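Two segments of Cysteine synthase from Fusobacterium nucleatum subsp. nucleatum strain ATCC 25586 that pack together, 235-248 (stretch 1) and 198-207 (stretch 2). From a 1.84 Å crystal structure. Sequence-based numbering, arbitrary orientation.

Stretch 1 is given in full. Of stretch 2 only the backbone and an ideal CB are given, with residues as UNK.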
# COMPACT_ATOMS: atom_id res chain seq x y z
N VAL A 235 -23.65 7.81 13.33
CA VAL A 235 -22.31 8.30 13.66
C VAL A 235 -21.90 9.61 12.99
O VAL A 235 -20.85 10.14 13.32
CB VAL A 235 -21.21 7.23 13.41
CG1 VAL A 235 -21.43 6.05 14.34
CG2 VAL A 235 -21.19 6.80 11.94
N TYR A 236 -22.71 10.13 12.06
CA TYR A 236 -22.47 11.43 11.49
C TYR A 236 -23.02 12.50 12.43
O TYR A 236 -24.19 12.43 12.83
CB TYR A 236 -23.16 11.56 10.13
CG TYR A 236 -23.03 12.93 9.54
CD1 TYR A 236 -21.81 13.40 9.08
CD2 TYR A 236 -24.13 13.82 9.48
CE1 TYR A 236 -21.68 14.66 8.55
CE2 TYR A 236 -24.00 15.09 8.97
CZ TYR A 236 -22.77 15.52 8.51
OH TYR A 236 -22.61 16.78 7.99
N ASP A 237 -22.18 13.47 12.75
CA ASP A 237 -22.58 14.61 13.58
C ASP A 237 -22.55 15.92 12.79
O ASP A 237 -21.52 16.58 12.67
CB ASP A 237 -21.72 14.68 14.85
CG ASP A 237 -22.16 15.82 15.78
OD1 ASP A 237 -23.19 16.46 15.48
OD2 ASP A 237 -21.46 16.06 16.79
N GLY A 238 -23.72 16.30 12.27
CA GLY A 238 -23.81 17.45 11.38
C GLY A 238 -23.64 18.79 12.08
O GLY A 238 -23.44 19.80 11.43
N SER A 239 -23.69 18.79 13.41
CA SER A 239 -23.47 20.03 14.17
C SER A 239 -22.02 20.50 14.05
O SER A 239 -21.72 21.67 14.33
CB SER A 239 -23.87 19.85 15.63
OG SER A 239 -22.96 19.00 16.31
N LEU A 240 -21.14 19.60 13.62
CA LEU A 240 -19.72 19.89 13.40
C LEU A 240 -19.44 20.51 12.03
O LEU A 240 -18.37 21.07 11.83
CB LEU A 240 -18.90 18.61 13.58
CG LEU A 240 -18.93 17.98 14.98
CD1 LEU A 240 -18.33 16.57 14.97
CD2 LEU A 240 -18.17 18.86 15.97
N ALA A 241 -20.39 20.43 11.10
CA ALA A 241 -20.16 20.85 9.71
C ALA A 241 -20.32 22.35 9.53
O ALA A 241 -21.42 22.85 9.64
CB ALA A 241 -21.13 20.14 8.77
N ASP A 242 -19.24 23.04 9.20
CA ASP A 242 -19.32 24.48 8.94
C ASP A 242 -20.00 24.81 7.62
O ASP A 242 -20.51 25.92 7.46
CB ASP A 242 -17.95 25.12 9.05
CG ASP A 242 -17.49 25.20 10.49
OD1 ASP A 242 -18.02 26.04 11.24
OD2 ASP A 242 -16.60 24.40 10.88
N ASP A 243 -19.98 23.86 6.68
CA ASP A 243 -20.74 23.90 5.44
C ASP A 243 -20.67 22.45 4.91
O ASP A 243 -19.89 21.67 5.44
CB ASP A 243 -20.09 24.85 4.44
CG ASP A 243 -21.03 25.30 3.32
OD1 ASP A 243 -22.21 24.89 3.32
OD2 ASP A 243 -20.57 26.05 2.44
N ILE A 244 -21.48 22.10 3.93
CA ILE A 244 -21.39 20.80 3.24
C ILE A 244 -20.75 21.07 1.89
O ILE A 244 -21.24 21.88 1.11
CB ILE A 244 -22.76 20.16 2.98
CG1 ILE A 244 -23.65 20.13 4.23
CG2 ILE A 244 -22.57 18.78 2.35
CD1 ILE A 244 -23.13 19.36 5.43
N LEU A 245 -19.64 20.39 1.59
CA LEU A 245 -18.98 20.52 0.31
C LEU A 245 -19.35 19.31 -0.54
O LEU A 245 -19.72 18.26 0.00
CB LEU A 245 -17.47 20.62 0.47
CG LEU A 245 -16.98 21.69 1.48
CD1 LEU A 245 -15.46 21.65 1.59
CD2 LEU A 245 -17.48 23.07 1.08
N VAL A 246 -19.27 19.49 -1.85
CA VAL A 246 -19.57 18.44 -2.78
C VAL A 246 -18.52 18.30 -3.87
O VAL A 246 -17.72 19.21 -4.10
CB VAL A 246 -20.95 18.65 -3.44
CG1 VAL A 246 -22.02 18.79 -2.38
CG2 VAL A 246 -20.92 19.86 -4.39
N CYS A 247 -18.57 17.17 -4.57
CA CYS A 247 -17.74 16.95 -5.75
C CYS A 247 -18.48 16.07 -6.76
O CYS A 247 -19.07 15.06 -6.40
CB CYS A 247 -16.43 16.30 -5.36
SG CYS A 247 -15.23 16.22 -6.72
N GLU A 248 -18.44 16.49 -8.01
CA GLU A 248 -18.96 15.69 -9.13
C GLU A 248 -18.04 14.50 -9.43
O GLU A 248 -16.84 14.54 -9.18
CB GLU A 248 -19.15 16.56 -10.38
CG GLU A 248 -20.14 17.72 -10.20
CD GLU A 248 -21.61 17.32 -10.35
OE1 GLU A 248 -21.93 16.13 -10.59
OE2 GLU A 248 -22.48 18.22 -10.25
N UNK A 198 -11.33 27.81 16.75
CA UNK A 198 -11.49 28.56 15.50
C UNK A 198 -11.34 27.72 14.21
O UNK A 198 -11.48 28.25 13.10
CB UNK A 198 -10.46 29.69 15.47
N UNK A 199 -11.05 26.43 14.35
CA UNK A 199 -10.86 25.56 13.17
C UNK A 199 -12.21 25.40 12.48
O UNK A 199 -13.24 25.27 13.16
CB UNK A 199 -10.28 24.20 13.56
N UNK A 200 -12.19 25.44 11.15
CA UNK A 200 -13.34 25.12 10.31
C UNK A 200 -13.23 23.64 9.86
O UNK A 200 -12.15 23.20 9.44
CB UNK A 200 -13.41 26.06 9.11
N UNK A 201 -14.33 22.89 9.96
CA UNK A 201 -14.36 21.47 9.60
C UNK A 201 -15.51 21.20 8.62
O UNK A 201 -16.67 21.58 8.90
CB UNK A 201 -14.51 20.60 10.85
N UNK A 202 -15.18 20.57 7.47
CA UNK A 202 -16.15 20.38 6.40
C UNK A 202 -16.19 18.92 5.91
O UNK A 202 -15.14 18.40 5.52
CB UNK A 202 -15.82 21.32 5.23
N UNK A 203 -17.40 18.31 5.89
CA UNK A 203 -17.62 17.06 5.21
C UNK A 203 -17.81 17.29 3.71
O UNK A 203 -18.25 18.39 3.30
CB UNK A 203 -18.83 16.34 5.81
N UNK A 204 -17.48 16.26 2.90
CA UNK A 204 -17.72 16.29 1.48
C UNK A 204 -18.66 15.12 1.16
O UNK A 204 -18.52 14.03 1.72
CB UNK A 204 -16.41 16.21 0.69
N UNK A 205 -19.62 15.36 0.28
CA UNK A 205 -20.49 14.30 -0.22
C UNK A 205 -20.51 14.33 -1.75
O UNK A 205 -20.05 15.30 -2.36
CB UNK A 205 -21.91 14.45 0.34
N UNK A 206 -20.98 13.25 -2.38
CA UNK A 206 -21.02 13.27 -3.84
C UNK A 206 -22.05 14.29 -4.34
O UNK A 206 -23.19 14.30 -3.85
CB UNK A 206 -21.35 11.88 -4.38
N UNK A 207 -21.67 15.09 -5.32
CA UNK A 207 -22.62 16.04 -5.91
C UNK A 207 -23.84 15.35 -6.48
O UNK A 207 -24.92 15.94 -6.42
CB UNK A 207 -21.94 16.86 -7.01

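Stretch 2 runs alongside stretch 1 as a parallel strand, and its backbone sets much of what each position can hold. Position 198 lies beyond reach of stretch 1, which therefore leaves its identity open; it is Asn-198. Position 199 also has nothing of stretch 1 within 5.5 Å of its ideal CB and is Ile-199.

At position 200 the CB points sideways, 4.0 Å from Asp-242 OD2. A long or basic side chain would suit an edge beside a carboxylate, though many others would fit. The residue is Lys-200, whose CD packs 3.9 Å from Asp-242 CG, while its NZ makes a weak hydrogen bond to Asn-198 O.

The backbone at position 201 is held by Asp-242 through two bonds: its N donates to Asp-242 OD2 (2.9 Å), and its O accepts from Asp-242 N (3.0 Å). The ideal CB lies 4.0 Å from Leu-240 O, so a small polar residue, serine or threonine, is attractive, although alanine or valine is conceivable. Thr-201 occupies the site with chi1 in p, bringing OG1 to 2.7 Å from Leu-240 O.

Position 202 points sideways, its CB 3.7 Å from Leu-245 CD1 and near the backbone of Asp-243. A sizeable apolar residue, aliphatic or aromatic, could cover both. Phe-202 does so: its CB is 3.6 Å from Leu-245 CD1, and its ring reaches Asp-242, with CE2 3.7 Å from Asp-242 CB.

Position 203 points toward stretch 1, into an apolar setting formed by Tyr-236, Ala-241 and Ile-244. Its O accepts from Leu-245 N (3.0 Å), but its N has no acceptor in stretch 1, and phi of -80° allows proline as well as valine or another compact apolar residue. Pro-203 has its CD 3.7 Å from Ala-241 CB and its CG 3.8 Å from Ile-244 CD1; its CB lies at the edge of the Tyr-236 ring.

Position 204 shares a sheet face with Leu-245, favouring a beta-branched or other aliphatic residue. Val-204 places CG2 4.2 Å from Leu-245 CB.

Position 205 bonds through its N to Leu-245 O (2.9 Å) and through its O to Cys-247 N (3.3 Å); the bond from its N excludes proline. Its CB shares the face of Val-246, where aliphatic or long polar chains would suit. Glu-205 lays its CG 3.9 Å from Val-246 CG1.

Position 206 points away, and its N is unclaimed by stretch 1; phi of -67° admits proline, and Pro-206 is found.

At position 207 the N donates to Cys-247 O (2.8 Å), and the CB, 3.4 Å from Glu-248 CD, leaves little room. A small residue is expected: Ala-207.

Stretch 2 (198-207) NIKTFPVEPA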
# COMPACT_ATOMS: atom_id res chain seq x y z
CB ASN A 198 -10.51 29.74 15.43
CG ASN A 198 -10.72 30.76 16.55
OD1 ASN A 198 -11.85 31.11 16.89
ND2 ASN A 198 -9.62 31.22 17.12
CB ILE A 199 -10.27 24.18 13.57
CG1 ILE A 199 -9.76 23.42 12.33
CG2 ILE A 199 -11.28 23.32 14.31
CD1 ILE A 199 -9.18 22.06 12.64
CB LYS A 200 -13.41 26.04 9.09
CG LYS A 200 -13.49 27.56 9.41
CD LYS A 200 -14.77 27.91 10.14
CE LYS A 200 -14.86 29.42 10.43
NZ LYS A 200 -14.15 29.78 11.71
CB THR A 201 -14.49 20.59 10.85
OG1 THR A 201 -15.71 20.90 11.56
CG2 THR A 201 -13.30 20.79 11.80
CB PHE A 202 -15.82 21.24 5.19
CG PHE A 202 -15.67 22.71 5.49
CD1 PHE A 202 -14.44 23.24 5.84
CD2 PHE A 202 -16.77 23.57 5.38
CE1 PHE A 202 -14.31 24.59 6.11
CE2 PHE A 202 -16.63 24.93 5.65
CZ PHE A 202 -15.40 25.44 6.00
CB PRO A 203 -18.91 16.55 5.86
CG PRO A 203 -19.70 17.80 6.09
CD PRO A 203 -18.67 18.87 6.39
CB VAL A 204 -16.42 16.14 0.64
CG1 VAL A 204 -16.75 16.36 -0.83
CG2 VAL A 204 -15.31 17.07 1.15
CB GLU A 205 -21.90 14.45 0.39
CG GLU A 205 -22.71 15.62 -0.14
CD GLU A 205 -24.08 15.74 0.51
OE1 GLU A 205 -24.47 14.82 1.28
OE2 GLU A 205 -24.78 16.74 0.24
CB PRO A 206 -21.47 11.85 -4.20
CG PRO A 206 -21.17 11.04 -3.01
CD PRO A 206 -21.34 11.94 -1.84
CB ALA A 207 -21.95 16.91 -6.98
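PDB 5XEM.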